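Local coordinates for protein trehalose-6-phosphate phosphatase (Neosartorya fumigata, PDB 5DXL) that belongs to the trehalose-phosphatase family of the HAD clan and has a Rossmann-like core of mainly parallel strands flanked by helices, at residues K17-L22 and A208-L213. Numbering follows the deposited sequence.
Sequences KARKRL and APEFVL
Leu22 pairs in parallel with Val212 on strands 21-25 and 211-216, neighbours in the middle of the HAD-type (Rossmann-like) sheet: Leu22 N donates to Phe211 O (2.8 Å) and Leu213 N to Leu22 O (2.9 Å). Val212 CA adds a CA-H...O contact to Leu22 O. On one face of the sheet the side chains of Leu22 and Val212 run alongside one another in the same direction, Leu22 CD2 4.2 Å from Val212 CG1, while Pro209 CG rests near Leu22 CB; Tyr201 also touches both Leu22 and Pro209. The other face carries Phe211 and Arg21. Phe211 has CG anti to the backbone N (chi1 177°). Its ring lies obliquely to Arg21, with CD2 near Arg21 CB and CG. Arg21 bends at chi2, and its guanidinium goes to Ala18 O through NE, to Asn60 through NH1 and over Tyr15 in a cation-pi contact. Tyr15, from helix 8-17, also meets the Phe211 ring edge-to-face. Before the strands, Ala18, just past that helix, sets its CB 3.5 Å from Phe211 CB and almost as near Glu210 CB. The Glu210 carboxylate reaches the backbone of Arg19: Arg19 N points almost straight at Glu210 OE1 (3.1 Å, 171°), approaching from above the carboxylate plane. The same oxygen lies 2.9 Å above the plane of the Arg19 guanidinium, offset toward its rim. This salt bridge is therefore one of charge attraction, with no guanidinium N-H directed at OE1. A water completes the junction, accepting from Lys20 N and Glu210 N and donating to Glu210 OE1 at 2.5 Å.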
loop_
_atom_site.group_PDB
_atom_site.type_symbol
_atom_site.label_atom_id
_atom_site.label_comp_id
_atom_site.label_asym_id
_atom_site.label_seq_id
_atom_site.Cartn_x
_atom_site.Cartn_y
_atom_site.Cartn_z
ATOM N N LYS A 17 -0.236 -3.201 -25.858
ATOM C CA LYS A 17 -1.032 -4.368 -26.210
ATOM C C LYS A 17 -2.288 -4.486 -25.340
ATOM O O LYS A 17 -3.344 -4.938 -25.789
ATOM C CB LYS A 17 -0.163 -5.620 -26.080
ATOM C CG LYS A 17 -0.754 -6.909 -26.601
ATOM C CD LYS A 17 0.307 -8.005 -26.545
ATOM C CE LYS A 17 -0.241 -9.351 -26.975
ATOM N NZ LYS A 17 -0.714 -9.326 -28.386
ATOM N N ALA A 18 -2.170 -4.061 -24.089
ATOM C CA ALA A 18 -3.229 -4.255 -23.113
ATOM C C ALA A 18 -4.425 -3.344 -23.329
ATOM O O ALA A 18 -4.275 -2.141 -23.525
ATOM C CB ALA A 18 -2.674 -4.050 -21.702
ATOM N N ARG A 19 -5.621 -3.918 -23.254
ATOM C CA ARG A 19 -6.837 -3.133 -23.396
ATOM C C ARG A 19 -7.244 -2.526 -22.062
ATOM O O ARG A 19 -7.864 -1.463 -22.020
ATOM C CB ARG A 19 -7.971 -3.992 -23.963
ATOM C CG ARG A 19 -7.706 -4.471 -25.386
ATOM C CD ARG A 19 -8.826 -5.362 -25.904
ATOM N NE ARG A 19 -9.126 -6.447 -24.973
ATOM C CZ ARG A 19 -8.419 -7.569 -24.874
ATOM N NH1 ARG A 19 -7.358 -7.760 -25.649
ATOM N NH2 ARG A 19 -8.769 -8.499 -23.994
ATOM N N LYS A 20 -6.888 -3.210 -20.977
ATOM C CA LYS A 20 -7.136 -2.726 -19.624
ATOM C C LYS A 20 -5.832 -2.747 -18.834
ATOM O O LYS A 20 -5.106 -3.749 -18.837
ATOM C CB LYS A 20 -8.169 -3.580 -18.886
ATOM C CG LYS A 20 -9.586 -3.544 -19.440
ATOM C CD LYS A 20 -10.502 -4.279 -18.469
ATOM C CE LYS A 20 -11.734 -4.842 -19.154
ATOM N NZ LYS A 20 -12.367 -5.874 -18.288
ATOM N N ARG A 21 -5.555 -1.652 -18.138
ATOM C CA ARG A 21 -4.309 -1.529 -17.372
ATOM C C ARG A 21 -4.609 -1.197 -15.923
ATOM O O ARG A 21 -5.530 -0.431 -15.637
ATOM C CB ARG A 21 -3.404 -0.439 -17.958
ATOM C CG ARG A 21 -2.946 -0.612 -19.414
ATOM C CD ARG A 21 -3.985 -0.090 -20.387
ATOM N NE ARG A 21 -3.393 0.155 -21.698
ATOM C CZ ARG A 21 -3.124 1.352 -22.200
ATOM N NH1 ARG A 21 -3.394 2.459 -21.514
ATOM N NH2 ARG A 21 -2.590 1.437 -23.412
ATOM N N LEU A 22 -3.815 -1.760 -15.014
ATOM C CA LEU A 22 -3.951 -1.467 -13.588
ATOM C C LEU A 22 -2.628 -0.961 -13.042
ATOM O O LEU A 22 -1.593 -1.593 -13.256
ATOM C CB LEU A 22 -4.393 -2.711 -12.821
ATOM C CG LEU A 22 -4.386 -2.621 -11.296
ATOM C CD1 LEU A 22 -5.396 -1.594 -10.781
ATOM C CD2 LEU A 22 -4.673 -3.994 -10.698
ATOM N N ALA A 208 -9.748 -9.743 -17.060
ATOM C CA ALA A 208 -8.638 -9.307 -16.220
ATOM C C ALA A 208 -7.798 -8.254 -16.935
ATOM O O ALA A 208 -7.773 -8.208 -18.162
ATOM C CB ALA A 208 -7.775 -10.502 -15.829
ATOM N N PRO A 209 -7.104 -7.391 -16.171
ATOM C CA PRO A 209 -6.223 -6.461 -16.876
ATOM C C PRO A 209 -5.066 -7.215 -17.505
ATOM O O PRO A 209 -4.575 -8.165 -16.900
ATOM C CB PRO A 209 -5.741 -5.514 -15.766
ATOM C CG PRO A 209 -5.875 -6.294 -14.518
ATOM C CD PRO A 209 -7.070 -7.200 -14.713
ATOM N N GLU A 210 -4.657 -6.817 -18.700
ATOM C CA GLU A 210 -3.529 -7.443 -19.380
ATOM C C GLU A 210 -2.227 -6.732 -19.044
ATOM O O GLU A 210 -1.176 -7.057 -19.583
ATOM C CB GLU A 210 -3.732 -7.437 -20.896
ATOM C CG GLU A 210 -4.872 -8.305 -21.400
ATOM C CD GLU A 210 -5.262 -7.935 -22.818
ATOM O OE1 GLU A 210 -6.063 -6.991 -22.984
ATOM O OE2 GLU A 210 -4.744 -8.566 -23.765
ATOM N N PHE A 211 -2.309 -5.742 -18.160
ATOM C CA PHE A 211 -1.120 -4.996 -17.755
ATOM C C PHE A 211 -1.313 -4.549 -16.318
ATOM O O PHE A 211 -2.303 -3.894 -15.996
ATOM C CB PHE A 211 -0.892 -3.800 -18.682
ATOM C CG PHE A 211 0.275 -2.919 -18.302
ATOM C CD1 PHE A 211 1.504 -3.057 -18.928
ATOM C CD2 PHE A 211 0.123 -1.922 -17.340
ATOM C CE1 PHE A 211 2.571 -2.229 -18.600
ATOM C CE2 PHE A 211 1.188 -1.089 -17.008
ATOM C CZ PHE A 211 2.402 -1.235 -17.635
ATOM N N VAL A 212 -0.370 -4.912 -15.455
ATOM C CA VAL A 212 -0.366 -4.449 -14.067
ATOM C C VAL A 212 1.018 -3.916 -13.751
ATOM O O VAL A 212 2.007 -4.616 -13.941
ATOM C CB VAL A 212 -0.713 -5.567 -13.065
ATOM C CG1 VAL A 212 -0.714 -5.021 -11.648
ATOM C CG2 VAL A 212 -2.063 -6.187 -13.408
ATOM N N LEU A 213 1.090 -2.664 -13.311
ATOM C CA LEU A 213 2.350 -2.100 -12.829
ATOM C C LEU A 213 2.177 -1.711 -11.380
ATOM O O LEU A 213 1.310 -0.897 -11.041
ATOM C CB LEU A 213 2.768 -0.886 -13.655
ATOM C CG LEU A 213 4.023 -0.134 -13.171
ATOM C CD1 LEU A 213 5.275 -1.013 -13.185
ATOM C CD2 LEU A 213 4.259 1.088 -14.053
HETATM O O HOH W 1 -6.756 -5.837 -20.924
#